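PDB 4AXH: (R)-specific secondary-alkylsulfatase from Pseudomonas sp., which hydrolyses (R)-secondary-alkyl sulfates to (S)-alcohols and sulfate with strict inversion of configuration, using zinc in a metallo-beta-lactamase-type active site. Local coordinates for residues Q108-N113 with V245-K251; I192-V197 with L261-N265; G345-L351 with V365-L369; L391-A397 with L424-Y428; R559-A565 with G647-F652. The contacts are given in a common frame with arbitrary orientation. Where two conformers were deposited one is given. Residue numbers count along the deposited sequence, not the author numbering.

Contact 1: Q108-N113 with V245-K251; sequences QAQLNN and VDSGLFK
The C-terminal end of helix 103-111 and the short loop that follows it meet an irregular loop, 245-251, and 332 Å² is buried between them. Backbone register places the CA atoms of Gln-108 and Gly-248 6.7 Å apart, of Ala-109 and Asp-246 5.2 Å, and of Asn-112 and Phe-250 5.9 Å. Gln-108, helical, points its CA-to-CB bond toward the loop, while its side-chain NE2 donates to Pro-314 O. Ala-109 lies close against Asp-246, CB to CB at 3.7 Å, and its carbonyl oxygen accepts a hydrogen bond from Lys-251 NZ at 3.1 Å. Asn-112, with chi1 m, is the hub: its ND2 donates to Gly-248 O at 2.8 Å and to Asp-246 OD2 at 2.9 Å, and its O lies 3.3 Å from Lys-251 CD. The loop is shaped by an Asx turn, Gly-248 N to Asp-246 OD2 at 3.0 Å. Lys-251 curls back, chi1 to chi3 all m, so that its NZ forms a salt bridge with Asp-246 OD1 at 2.8 Å and also donates to Val-245 O at 2.8 Å. The loop borders the active site: Leu-249 neighbours the sulfate-binding Tyr-417, and Phe-250 the zinc ligand His-355. Within this buried contact, the carboxylate of Asp-246 is held by an amide, a backbone NH and an ammonium group at once, so charge and polarity are largely balanced locally.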
# COMPACT_ATOMS: atom_id res chain seq x y z
N GLN A 108 -6.04 -6.56 29.63
CA GLN A 108 -6.61 -7.15 28.42
C GLN A 108 -6.43 -8.66 28.46
O GLN A 108 -7.36 -9.39 28.10
CB GLN A 108 -5.97 -6.57 27.17
CG GLN A 108 -6.78 -6.76 25.89
CD GLN A 108 -8.00 -5.92 25.74
OE1 GLN A 108 -8.41 -5.16 26.62
NE2 GLN A 108 -8.58 -6.00 24.60
N ALA A 109 -5.26 -9.12 28.94
CA ALA A 109 -4.93 -10.53 29.11
C ALA A 109 -5.96 -11.20 30.00
O ALA A 109 -6.48 -12.24 29.63
CB ALA A 109 -3.52 -10.67 29.71
N GLN A 110 -6.31 -10.55 31.13
CA GLN A 110 -7.29 -11.02 32.12
C GLN A 110 -8.67 -11.11 31.55
O GLN A 110 -9.39 -12.04 31.90
CB GLN A 110 -7.32 -10.13 33.37
CG GLN A 110 -6.10 -10.27 34.26
CD GLN A 110 -6.28 -9.44 35.50
OE1 GLN A 110 -6.22 -8.22 35.47
NE2 GLN A 110 -6.60 -10.10 36.59
N LEU A 111 -9.05 -10.14 30.71
CA LEU A 111 -10.36 -10.11 30.09
C LEU A 111 -10.49 -11.28 29.11
O LEU A 111 -11.48 -12.00 29.13
CB LEU A 111 -10.58 -8.76 29.38
CG LEU A 111 -10.97 -7.56 30.28
CD1 LEU A 111 -10.64 -6.24 29.61
CD2 LEU A 111 -12.41 -7.58 30.61
N ASN A 112 -9.45 -11.50 28.32
CA ASN A 112 -9.36 -12.55 27.30
C ASN A 112 -9.34 -13.97 27.88
O ASN A 112 -9.40 -14.95 27.13
CB ASN A 112 -8.17 -12.29 26.35
CG ASN A 112 -8.42 -11.18 25.35
OD1 ASN A 112 -9.55 -10.96 24.92
ND2 ASN A 112 -7.37 -10.48 24.93
N ASN A 113 -9.27 -14.07 29.22
CA ASN A 113 -9.29 -15.31 29.99
C ASN A 113 -10.72 -15.72 30.29
O ASN A 113 -10.97 -16.89 30.59
CB ASN A 113 -8.53 -15.17 31.29
CG ASN A 113 -7.05 -15.22 31.17
OD1 ASN A 113 -6.35 -14.29 31.55
ND2 ASN A 113 -6.52 -16.35 30.81
N VAL A 245 1.83 -13.79 27.15
CA VAL A 245 0.71 -13.57 28.06
C VAL A 245 -0.66 -13.43 27.38
O VAL A 245 -1.67 -13.82 27.97
CB VAL A 245 0.94 -12.45 29.11
CG1 VAL A 245 2.12 -12.77 30.01
CG2 VAL A 245 1.09 -11.07 28.47
N ASP A 246 -0.70 -12.84 26.16
CA ASP A 246 -1.93 -12.55 25.43
C ASP A 246 -1.62 -12.16 23.98
O ASP A 246 -0.47 -11.88 23.64
CB ASP A 246 -2.68 -11.39 26.13
CG ASP A 246 -4.15 -11.27 25.77
OD1 ASP A 246 -4.90 -12.21 26.06
OD2 ASP A 246 -4.55 -10.20 25.25
N SER A 247 -2.67 -12.12 23.14
CA SER A 247 -2.53 -11.69 21.75
C SER A 247 -3.52 -10.57 21.36
O SER A 247 -3.82 -10.38 20.18
CB SER A 247 -2.54 -12.88 20.79
OG SER A 247 -1.32 -13.59 20.87
N GLY A 248 -3.94 -9.79 22.36
CA GLY A 248 -4.78 -8.62 22.18
C GLY A 248 -6.23 -8.95 21.98
O GLY A 248 -7.04 -8.67 22.86
N LEU A 249 -6.55 -9.55 20.83
CA LEU A 249 -7.93 -9.93 20.50
C LEU A 249 -8.25 -11.37 20.86
O LEU A 249 -9.37 -11.84 20.59
CB LEU A 249 -8.23 -9.66 19.02
CG LEU A 249 -8.03 -8.25 18.52
CD1 LEU A 249 -8.18 -8.20 17.02
CD2 LEU A 249 -9.00 -7.29 19.21
N PHE A 250 -7.26 -12.09 21.42
CA PHE A 250 -7.32 -13.49 21.88
C PHE A 250 -6.06 -13.83 22.63
O PHE A 250 -5.19 -12.97 22.76
CB PHE A 250 -7.52 -14.49 20.71
CG PHE A 250 -6.70 -14.17 19.48
CD1 PHE A 250 -5.38 -14.61 19.36
CD2 PHE A 250 -7.24 -13.41 18.44
CE1 PHE A 250 -4.61 -14.26 18.27
CE2 PHE A 250 -6.47 -13.07 17.33
CZ PHE A 250 -5.16 -13.49 17.26
N LYS A 251 -5.95 -15.06 23.11
CA LYS A 251 -4.77 -15.49 23.87
C LYS A 251 -3.57 -15.78 22.97
O LYS A 251 -2.50 -15.22 23.21
CB LYS A 251 -5.11 -16.70 24.77
CG LYS A 251 -6.26 -16.52 25.79
CD LYS A 251 -6.14 -15.31 26.72
CE LYS A 251 -5.07 -15.41 27.78
NZ LYS A 251 -4.49 -14.08 28.08

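Contact 2: I192-V197 with L261-N265; sequences IDEADV and LVAPN
Three side chains, Val-262, Glu-194 and Val-197, bury most of the 304 Å² between the first turn of helix 194-199 and the extended loop 261-265 that leads into strand 266-268. The CA atoms of Glu-194 and Val-262 are 6.0 Å apart, those of Val-197 and Asn-265 6.3 Å. Helical angles begin at Glu-194, after the extended Ile-192 and Asp-193, and Asp-193 occupies the N-cap position without a capping bond from its side chain. Val-262, phi/psi -106/113, points its CA-to-CB bond toward the helix. Its CG2 touches Ile-192 CD1 at 3.4 Å and Val-197 CG2 at 4.0 Å, and Ala-188 and Arg-189 of helix 188-191 also touch Val-262. Glu-194, chi1 t with chi2 near 105°, reaches across so that its OE1 accepts a hydrogen bond from Ala-263 N at 2.9 Å, and its OE2 lies 3.4 Å from Ala-263 CB. Val-197, chi1 t, places its CG1 3.4 Å from Ala-263 O. Asn-265 bonds through its backbone to Val-204 of strand 203-207, just before edge strand 266-268. The contact joins the lead-in to this edge of the metallo-beta-lactamase sheet with the short helices that follow the zinc ligands His-181, Asp-183 and His-184. Its chemistry is mixed: valine and isoleucine methyls pack at the buried side, while a partly exposed carboxylate supplies directional anchoring by binding a main-chain NH.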
# COMPACT_ATOMS: atom_id res chain seq x y z
N ILE A 192 -20.16 -29.05 9.93
CA ILE A 192 -21.10 -29.22 8.81
C ILE A 192 -20.49 -30.00 7.62
O ILE A 192 -19.26 -30.11 7.51
CB ILE A 192 -21.83 -27.89 8.33
CG1 ILE A 192 -20.83 -26.90 7.73
CG2 ILE A 192 -22.66 -27.25 9.43
CD1 ILE A 192 -20.92 -26.73 6.39
N ASP A 193 -21.36 -30.51 6.72
CA ASP A 193 -20.91 -31.24 5.53
C ASP A 193 -21.18 -30.50 4.23
O ASP A 193 -22.30 -30.04 4.07
CB ASP A 193 -21.55 -32.63 5.52
CG ASP A 193 -21.24 -33.43 6.77
OD1 ASP A 193 -20.03 -33.55 7.13
OD2 ASP A 193 -22.20 -33.94 7.40
N GLU A 194 -20.17 -30.37 3.30
CA GLU A 194 -20.40 -29.65 2.04
C GLU A 194 -21.52 -30.28 1.25
O GLU A 194 -22.26 -29.54 0.59
CB GLU A 194 -19.12 -29.36 1.21
CG GLU A 194 -19.35 -28.52 -0.06
CD GLU A 194 -18.94 -27.05 -0.10
OE1 GLU A 194 -17.72 -26.79 -0.08
OE2 GLU A 194 -19.83 -26.17 -0.27
N ALA A 195 -21.73 -31.61 1.37
CA ALA A 195 -22.85 -32.28 0.71
C ALA A 195 -24.19 -31.60 1.07
O ALA A 195 -24.98 -31.35 0.17
CB ALA A 195 -22.90 -33.75 1.12
N ASP A 196 -24.40 -31.26 2.37
CA ASP A 196 -25.63 -30.61 2.87
C ASP A 196 -25.77 -29.18 2.34
O ASP A 196 -26.89 -28.72 2.12
CB ASP A 196 -25.67 -30.60 4.40
CG ASP A 196 -25.73 -31.95 5.08
OD1 ASP A 196 -26.04 -32.94 4.40
OD2 ASP A 196 -25.50 -32.01 6.31
N VAL A 197 -24.62 -28.49 2.15
CA VAL A 197 -24.57 -27.13 1.64
C VAL A 197 -25.01 -27.17 0.18
O VAL A 197 -26.01 -26.55 -0.16
CB VAL A 197 -23.17 -26.48 1.86
CG1 VAL A 197 -23.02 -25.15 1.13
CG2 VAL A 197 -22.89 -26.30 3.34
N LEU A 261 -12.38 -25.25 4.48
CA LEU A 261 -13.03 -24.27 3.62
C LEU A 261 -14.26 -24.90 3.01
O LEU A 261 -14.12 -25.72 2.11
CB LEU A 261 -12.07 -23.80 2.53
CG LEU A 261 -12.17 -22.35 2.13
CD1 LEU A 261 -10.86 -21.88 1.47
CD2 LEU A 261 -13.34 -22.10 1.24
N VAL A 262 -15.45 -24.58 3.50
CA VAL A 262 -16.66 -25.07 2.87
C VAL A 262 -17.35 -23.93 2.12
O VAL A 262 -17.75 -22.93 2.72
CB VAL A 262 -17.58 -26.10 3.59
CG1 VAL A 262 -16.93 -26.72 4.82
CG2 VAL A 262 -18.98 -25.58 3.85
N ALA A 263 -17.38 -24.04 0.79
CA ALA A 263 -17.95 -23.05 -0.11
C ALA A 263 -19.33 -22.55 0.32
O ALA A 263 -20.18 -23.36 0.69
CB ALA A 263 -18.01 -23.59 -1.51
N PRO A 264 -19.57 -21.22 0.29
CA PRO A 264 -20.90 -20.70 0.63
C PRO A 264 -21.99 -21.04 -0.39
O PRO A 264 -21.73 -21.35 -1.55
CB PRO A 264 -20.68 -19.19 0.72
CG PRO A 264 -19.20 -19.00 0.67
CD PRO A 264 -18.67 -20.12 -0.10
N ASN A 265 -23.23 -20.98 0.08
CA ASN A 265 -24.48 -21.26 -0.61
C ASN A 265 -24.97 -19.94 -1.22
O ASN A 265 -25.07 -19.82 -2.44
CB ASN A 265 -25.47 -21.69 0.47
CG ASN A 265 -26.37 -22.79 0.12
OD1 ASN A 265 -26.17 -23.92 0.56
ND2 ASN A 265 -27.46 -22.48 -0.58

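Contact 3: G345-L351 with V365-L369; sequences GDRTDVL and VRTYL
The chain leading from the end of helix 330-344 into strand 350-352 packs against the start of helix 362-388, helix on sheet in the alpha-beta/beta-alpha sandwich of the metallo-beta-lactamase fold. Val-350 and Leu-351 are extended (phi/psi -143/127 and -92/132), and 365-369 is regular helix, with Leu-369 N bonded to Val-365 O at 2.9 Å. CA atoms are 5.7 Å apart for Gly-345 and Arg-366, and 6.2 Å for Leu-351 and Val-365. Strand 350-352 is internal, parallel to 305-307 and antiparallel to 359-360; from the latter the chain passes into the helix, which packs back on strand 350-352 through Val-365, Tyr-368 and Leu-369. Val-365, the most covered residue, points toward the strand: its CG2 meets Thr-348 CG2 at 3.6 Å and its CG1 lies 4.1 Å from Leu-351 CB. Leu-351, chi1 t, fills the space between strand and helix, CD1 to Leu-369 CD2 at 3.8 Å and CD2 to Tyr-368 CE1 at 4.2 Å. The Tyr-368 hydroxyl bonds with Gln-353. Arg-366 NH1 forms a salt bridge with Asp-363. At the outer end of this 411 Å² contact, Arg-366 NE donates to Gly-345 O at 2.9 Å, the carbonyl lying near the guanidinium plane.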
# COMPACT_ATOMS: atom_id res chain seq x y z
N GLY A 345 -27.52 2.12 15.30
CA GLY A 345 -27.27 2.75 16.60
C GLY A 345 -28.48 3.00 17.47
O GLY A 345 -28.45 2.70 18.67
N ASP A 346 -29.57 3.52 16.88
CA ASP A 346 -30.83 3.81 17.60
C ASP A 346 -31.70 2.56 17.83
O ASP A 346 -32.57 2.60 18.72
CB ASP A 346 -31.63 4.89 16.87
CG ASP A 346 -30.84 6.13 16.48
OD1 ASP A 346 -29.97 6.56 17.29
OD2 ASP A 346 -31.09 6.66 15.37
N ARG A 347 -31.42 1.45 17.07
CA ARG A 347 -32.09 0.13 17.08
C ARG A 347 -31.28 -0.99 17.77
O ARG A 347 -31.62 -2.17 17.59
CB ARG A 347 -32.28 -0.33 15.65
CG ARG A 347 -33.38 0.33 14.89
CD ARG A 347 -33.61 -0.46 13.63
NE ARG A 347 -32.73 -0.14 12.52
CZ ARG A 347 -32.82 -0.76 11.35
NH1 ARG A 347 -33.71 -1.73 11.17
NH2 ARG A 347 -32.06 -0.39 10.33
N THR A 348 -30.21 -0.65 18.51
CA THR A 348 -29.37 -1.67 19.12
C THR A 348 -29.17 -1.54 20.60
O THR A 348 -28.83 -0.45 21.07
CB THR A 348 -28.11 -1.98 18.29
OG1 THR A 348 -27.36 -2.99 18.96
CG2 THR A 348 -27.24 -0.79 18.07
N ASP A 349 -29.42 -2.64 21.34
CA ASP A 349 -29.31 -2.69 22.80
C ASP A 349 -27.98 -3.28 23.25
O ASP A 349 -27.45 -2.89 24.27
CB ASP A 349 -30.48 -3.50 23.42
CG ASP A 349 -31.86 -2.86 23.31
OD1 ASP A 349 -31.94 -1.65 22.94
OD2 ASP A 349 -32.87 -3.56 23.59
N VAL A 350 -27.46 -4.24 22.50
CA VAL A 350 -26.19 -4.88 22.81
C VAL A 350 -25.47 -5.17 21.55
O VAL A 350 -26.04 -5.74 20.64
CB VAL A 350 -26.31 -6.12 23.75
CG1 VAL A 350 -27.59 -6.90 23.50
CG2 VAL A 350 -25.06 -7.01 23.66
N LEU A 351 -24.22 -4.72 21.47
CA LEU A 351 -23.34 -4.95 20.33
C LEU A 351 -22.53 -6.23 20.61
O LEU A 351 -21.98 -6.37 21.70
CB LEU A 351 -22.42 -3.75 20.13
CG LEU A 351 -21.39 -3.84 19.02
CD1 LEU A 351 -21.23 -2.54 18.35
CD2 LEU A 351 -20.04 -4.24 19.56
N VAL A 365 -23.19 1.48 23.45
CA VAL A 365 -22.93 1.02 22.09
C VAL A 365 -22.70 2.19 21.14
O VAL A 365 -21.77 2.15 20.33
CB VAL A 365 -23.83 -0.12 21.49
CG1 VAL A 365 -24.35 -1.10 22.54
CG2 VAL A 365 -24.98 0.41 20.65
N ARG A 366 -23.51 3.25 21.25
CA ARG A 366 -23.41 4.47 20.42
C ARG A 366 -22.10 5.23 20.64
O ARG A 366 -21.50 5.70 19.66
CB ARG A 366 -24.59 5.40 20.67
CG ARG A 366 -25.83 5.02 19.90
CD ARG A 366 -27.02 5.77 20.46
NE ARG A 366 -28.15 4.87 20.55
CZ ARG A 366 -28.89 4.68 21.63
NH1 ARG A 366 -28.66 5.39 22.73
NH2 ARG A 366 -29.89 3.80 21.61
N THR A 367 -21.65 5.33 21.92
CA THR A 367 -20.39 5.95 22.28
C THR A 367 -19.24 5.08 21.72
O THR A 367 -18.29 5.62 21.17
CB THR A 367 -20.28 6.08 23.82
OG1 THR A 367 -21.27 6.99 24.28
CG2 THR A 367 -18.87 6.50 24.32
N TYR A 368 -19.34 3.74 21.86
CA TYR A 368 -18.33 2.79 21.41
C TYR A 368 -18.13 2.93 19.91
O TYR A 368 -17.02 3.24 19.48
CB TYR A 368 -18.72 1.38 21.87
CG TYR A 368 -17.77 0.27 21.50
CD1 TYR A 368 -17.84 -0.34 20.24
CD2 TYR A 368 -16.90 -0.29 22.43
CE1 TYR A 368 -17.00 -1.40 19.90
CE2 TYR A 368 -16.05 -1.34 22.10
CZ TYR A 368 -16.13 -1.92 20.84
OH TYR A 368 -15.34 -2.99 20.50
N LEU A 369 -19.21 2.85 19.13
CA LEU A 369 -19.18 3.03 17.67
C LEU A 369 -18.59 4.34 17.23
O LEU A 369 -17.70 4.35 16.38
CB LEU A 369 -20.56 2.83 17.05
CG LEU A 369 -21.03 1.38 17.02
CD1 LEU A 369 -22.37 1.27 16.34
CD2 LEU A 369 -19.97 0.49 16.37

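Contact 4: L391-A397 with L424-Y428; sequences LTLHEIA and LRAVY
Helix 420-431 packs nearly antiparallel against helix 393-400 in the all-helical alkylsulfatase dimerisation region: for the short segments the axes approach to 8.6 Å at 149°, and 478 Å² is buried. CA atoms of Leu-393 and Arg-425 come within 4.8 Å, those of Ala-397 and Leu-424 within 6.0 Å. Leu-424, chi1 m, points toward the first helix, its CB 3.7 Å from Ile-396 CG1 and its CD1 4.3 Å from Ala-397 CA. Arg-425, chi1 m and chi2 t, runs along that helix: its CG lies 3.3 Å from Leu-393 O, its CD 3.2 Å from His-394 ND1, and Ala-397 CB sits over one guanidinium face, 3.4 Å from NH1. NH1 also gives a weak hydrogen bond to His-394 ND1 at 3.4 Å, whereas NH2 forms a salt bridge with Asp-443 of the second subunit. Tyr-428, chi1 t, lays its ring against Leu-391 to Leu-393. Leu-393 CB makes a CH-pi contact, 3.9 Å from the ring centroid, and Leu-393 N stands over the ring face, 3.4 Å from Tyr-428 CD2. The aliphatic stem of Arg-425 and the Tyr-428 ring thus pack with leucines and Ile-396, while the guanidinium turns its charge to the second subunit.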
# COMPACT_ATOMS: atom_id res chain seq x y z
N LEU A 391 6.01 16.18 7.41
CA LEU A 391 6.50 15.14 8.33
C LEU A 391 6.65 13.80 7.62
O LEU A 391 5.89 13.49 6.69
CB LEU A 391 5.58 15.00 9.57
CG LEU A 391 5.95 15.86 10.80
CD1 LEU A 391 5.35 17.25 10.71
CD2 LEU A 391 5.48 15.22 12.05
N THR A 392 7.69 13.04 8.00
CA THR A 392 8.00 11.73 7.45
C THR A 392 7.50 10.62 8.38
O THR A 392 7.36 10.85 9.58
CB THR A 392 9.49 11.64 7.02
OG1 THR A 392 10.35 11.89 8.13
CG2 THR A 392 9.82 12.60 5.91
N LEU A 393 7.22 9.43 7.85
CA LEU A 393 6.65 8.29 8.58
C LEU A 393 7.03 8.14 10.04
O LEU A 393 6.13 7.98 10.87
CB LEU A 393 6.79 6.96 7.81
CG LEU A 393 8.10 6.18 7.84
CD1 LEU A 393 7.83 4.71 7.61
CD2 LEU A 393 9.10 6.71 6.84
N HIS A 394 8.33 8.23 10.37
CA HIS A 394 8.83 8.07 11.74
C HIS A 394 8.65 9.30 12.58
O HIS A 394 8.47 9.18 13.79
CB HIS A 394 10.27 7.59 11.76
CG HIS A 394 10.43 6.30 11.05
ND1 HIS A 394 9.77 5.17 11.47
CD2 HIS A 394 11.16 6.01 9.95
CE1 HIS A 394 10.09 4.23 10.60
NE2 HIS A 394 10.95 4.68 9.68
N GLU A 395 8.73 10.49 11.93
CA GLU A 395 8.53 11.81 12.53
C GLU A 395 7.07 11.84 13.02
O GLU A 395 6.85 12.22 14.16
CB GLU A 395 8.74 12.91 11.48
CG GLU A 395 9.81 13.93 11.81
CD GLU A 395 10.58 14.44 10.60
OE1 GLU A 395 9.92 14.92 9.64
OE2 GLU A 395 11.83 14.36 10.60
N ILE A 396 6.10 11.39 12.18
CA ILE A 396 4.70 11.34 12.56
C ILE A 396 4.41 10.34 13.70
O ILE A 396 3.64 10.67 14.62
CB ILE A 396 3.64 11.40 11.44
CG1 ILE A 396 2.71 10.23 11.49
CG2 ILE A 396 4.19 11.66 10.01
CD1 ILE A 396 1.81 10.09 10.34
N ALA A 397 5.09 9.17 13.72
CA ALA A 397 4.93 8.21 14.81
C ALA A 397 5.39 8.82 16.16
O ALA A 397 4.75 8.60 17.18
CB ALA A 397 5.70 6.94 14.51
N LEU A 424 0.12 4.77 11.95
CA LEU A 424 0.44 6.11 11.40
C LEU A 424 1.48 5.96 10.28
O LEU A 424 1.31 6.54 9.21
CB LEU A 424 0.95 7.09 12.48
CG LEU A 424 -0.04 7.52 13.56
CD1 LEU A 424 0.68 8.13 14.69
CD2 LEU A 424 -1.11 8.49 13.03
N ARG A 425 2.50 5.12 10.51
CA ARG A 425 3.54 4.80 9.53
C ARG A 425 2.88 4.16 8.32
O ARG A 425 3.17 4.57 7.21
CB ARG A 425 4.67 3.94 10.17
CG ARG A 425 5.50 4.75 11.19
CD ARG A 425 6.77 4.10 11.72
NE ARG A 425 6.53 3.31 12.92
CZ ARG A 425 7.11 3.50 14.09
NH1 ARG A 425 8.04 4.42 14.24
NH2 ARG A 425 6.78 2.74 15.12
N ALA A 426 1.90 3.25 8.54
CA ALA A 426 1.12 2.56 7.51
C ALA A 426 0.37 3.51 6.58
O ALA A 426 0.35 3.27 5.36
CB ALA A 426 0.15 1.53 8.13
N VAL A 427 -0.28 4.56 7.16
CA VAL A 427 -1.05 5.58 6.38
C VAL A 427 -0.05 6.34 5.45
O VAL A 427 -0.37 6.58 4.29
CB VAL A 427 -1.94 6.55 7.25
CG1 VAL A 427 -2.75 7.53 6.39
CG2 VAL A 427 -2.90 5.77 8.15
N TYR A 428 1.18 6.61 5.95
CA TYR A 428 2.27 7.21 5.19
C TYR A 428 2.64 6.28 4.04
O TYR A 428 2.68 6.75 2.91
CB TYR A 428 3.48 7.50 6.07
CG TYR A 428 4.57 8.30 5.38
CD1 TYR A 428 5.52 7.68 4.57
CD2 TYR A 428 4.66 9.68 5.56
CE1 TYR A 428 6.53 8.42 3.95
CE2 TYR A 428 5.66 10.43 4.94
CZ TYR A 428 6.59 9.79 4.14
OH TYR A 428 7.57 10.55 3.55

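Contact 5: R559-A565 with G647-F652; sequences RLDTDKA and GLLDSF
In the C-terminal domain, which belongs to the SCP2-like clan, the end of helix 549-559 with the turn after it meets the loop following helix 640-646 through one antiparallel beta bridge. Leu-560 and Leu-649 are its non-hydrogen-bonded pair, CA atoms 4.5 Å apart, flanked by Asp-650 N to Arg-559 O at 2.8 Å and Asp-561 N to Leu-648 O at 3.0 Å. Leu-560 is the first residue to leave helical angles (phi/psi -54/130), and its backbone turns alongside 648-650. The chief bump is Leu-648, chi1 m: its side chain fits the hollow between Leu-560 and the short helix 562-565, with CB 3.8 Å from Leu-560 CD1, CD1 4.1 Å from Ala-565 CB and CD2 4.0 Å from Lys-564 CG. Leu-587 of strand 581-588 touches both Leu-560 and Leu-648. Leu-649 CD1 meets Leu-560 CD1 at 4.3 Å. On the side of Asp-561 and Asp-650, Lys-564 NZ forms long salt bridges to Asp-650 OD1 at 3.8 Å and to Asp-561 OD2 at 3.7 Å, offsetting the close approach of these two carboxylates. Nearby, Asp-561 and Phe-652 pack on Arg-382 and Asn-385 of the second subunit. Arg-559, most covered in this 606 Å² contact, lays its CG 3.7 Å from Phe-652 CE2, has Leu-649 CB over one guanidinium face, and grips Asp-650 O with NE at 2.6 Å and NH2 at 2.9 Å.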
# COMPACT_ATOMS: atom_id res chain seq x y z
N ARG A 559 7.82 -19.42 -7.91
CA ARG A 559 8.73 -20.54 -7.61
C ARG A 559 9.85 -20.67 -8.66
O ARG A 559 10.96 -21.08 -8.33
CB ARG A 559 7.95 -21.85 -7.49
CG ARG A 559 7.20 -21.98 -6.17
CD ARG A 559 6.65 -23.36 -5.97
NE ARG A 559 7.72 -24.35 -6.02
CZ ARG A 559 7.52 -25.64 -6.25
NH1 ARG A 559 6.29 -26.11 -6.44
NH2 ARG A 559 8.55 -26.48 -6.29
N LEU A 560 9.55 -20.31 -9.93
CA LEU A 560 10.51 -20.34 -11.03
C LEU A 560 11.79 -19.57 -10.68
O LEU A 560 11.72 -18.42 -10.20
CB LEU A 560 9.87 -19.81 -12.32
CG LEU A 560 10.73 -19.86 -13.59
CD1 LEU A 560 10.72 -21.25 -14.18
CD2 LEU A 560 10.22 -18.89 -14.61
N ASP A 561 12.93 -20.22 -10.90
CA ASP A 561 14.27 -19.70 -10.65
C ASP A 561 14.79 -19.08 -11.93
O ASP A 561 15.33 -19.79 -12.79
CB ASP A 561 15.21 -20.82 -10.17
CG ASP A 561 16.58 -20.38 -9.66
OD1 ASP A 561 16.92 -19.17 -9.79
OD2 ASP A 561 17.30 -21.23 -9.09
N THR A 562 14.65 -17.74 -12.04
CA THR A 562 15.08 -16.90 -13.16
C THR A 562 16.49 -17.23 -13.65
O THR A 562 16.69 -17.37 -14.85
CB THR A 562 14.89 -15.43 -12.78
OG1 THR A 562 13.52 -15.24 -12.47
CG2 THR A 562 15.31 -14.48 -13.88
N ASP A 563 17.46 -17.40 -12.72
CA ASP A 563 18.85 -17.71 -13.06
C ASP A 563 19.05 -19.00 -13.87
O ASP A 563 19.73 -18.96 -14.90
CB ASP A 563 19.73 -17.67 -11.82
CG ASP A 563 19.83 -16.30 -11.19
OD1 ASP A 563 19.42 -15.30 -11.86
OD2 ASP A 563 20.34 -16.21 -10.05
N LYS A 564 18.46 -20.12 -13.41
CA LYS A 564 18.60 -21.37 -14.15
C LYS A 564 17.65 -21.45 -15.36
O LYS A 564 18.02 -22.02 -16.38
CB LYS A 564 18.61 -22.63 -13.24
CG LYS A 564 17.44 -22.79 -12.27
CD LYS A 564 17.70 -23.86 -11.16
CE LYS A 564 16.44 -24.29 -10.42
NZ LYS A 564 16.72 -24.88 -9.08
N ALA A 565 16.48 -20.78 -15.27
CA ALA A 565 15.45 -20.75 -16.32
C ALA A 565 15.83 -19.94 -17.57
O ALA A 565 15.18 -20.09 -18.61
CB ALA A 565 14.12 -20.27 -15.75
N GLY A 647 11.85 -28.75 -13.42
CA GLY A 647 13.22 -28.79 -12.93
C GLY A 647 13.78 -27.43 -12.60
O GLY A 647 14.80 -27.31 -11.92
N LEU A 648 13.09 -26.38 -13.08
CA LEU A 648 13.44 -24.97 -12.90
C LEU A 648 12.71 -24.31 -11.73
O LEU A 648 12.88 -23.12 -11.48
CB LEU A 648 13.15 -24.21 -14.22
CG LEU A 648 13.93 -24.68 -15.44
CD1 LEU A 648 13.32 -24.15 -16.71
CD2 LEU A 648 15.40 -24.33 -15.31
N LEU A 649 11.91 -25.10 -11.00
CA LEU A 649 11.09 -24.66 -9.88
C LEU A 649 11.81 -24.80 -8.55
O LEU A 649 12.17 -25.91 -8.16
CB LEU A 649 9.83 -25.54 -9.88
CG LEU A 649 8.53 -24.97 -10.44
CD1 LEU A 649 8.76 -24.02 -11.61
CD2 LEU A 649 7.59 -26.10 -10.79
N ASP A 650 11.97 -23.68 -7.82
CA ASP A 650 12.57 -23.66 -6.46
C ASP A 650 11.53 -24.17 -5.44
O ASP A 650 10.34 -24.29 -5.75
CB ASP A 650 12.98 -22.23 -6.03
CG ASP A 650 14.17 -21.59 -6.72
OD1 ASP A 650 15.26 -22.23 -6.77
OD2 ASP A 650 14.07 -20.39 -7.09
N SER A 651 11.98 -24.43 -4.20
CA SER A 651 11.13 -24.82 -3.07
C SER A 651 11.44 -23.95 -1.85
O SER A 651 12.61 -23.67 -1.56
CB SER A 651 11.26 -26.31 -2.76
OG SER A 651 10.21 -27.05 -3.36
N PHE A 652 10.40 -23.44 -1.19
CA PHE A 652 10.58 -22.52 -0.07
C PHE A 652 10.33 -23.16 1.26
O PHE A 652 9.35 -23.88 1.41
CB PHE A 652 9.69 -21.27 -0.21
CG PHE A 652 9.71 -20.55 -1.54
CD1 PHE A 652 10.85 -19.90 -1.98
CD2 PHE A 652 8.57 -20.49 -2.32
CE1 PHE A 652 10.87 -19.23 -3.22
CE2 PHE A 652 8.58 -19.82 -3.55
CZ PHE A 652 9.73 -19.20 -3.99

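From the N terminus, helix 103-111 opens contact 1, which closes at 245-251. Contact 2 opens inside this long loop at 192-197 and closes beyond it at 261-265, so the two cross; both join parts of the zinc-binding domain, but their centres are about 32 Å apart. The rest follow in series. Contact 3 closes the short excursion from strand 350-352 to helix 362-388, and that helix leads directly to helix 393-400, where contact 4 opens in the dimerisation region. Contact 5 closes a loop within the C-terminal domain, its segments 82 residues apart, about 54 Å from contact 3 between centres. Contacts 4 and 5 both touch the second subunit.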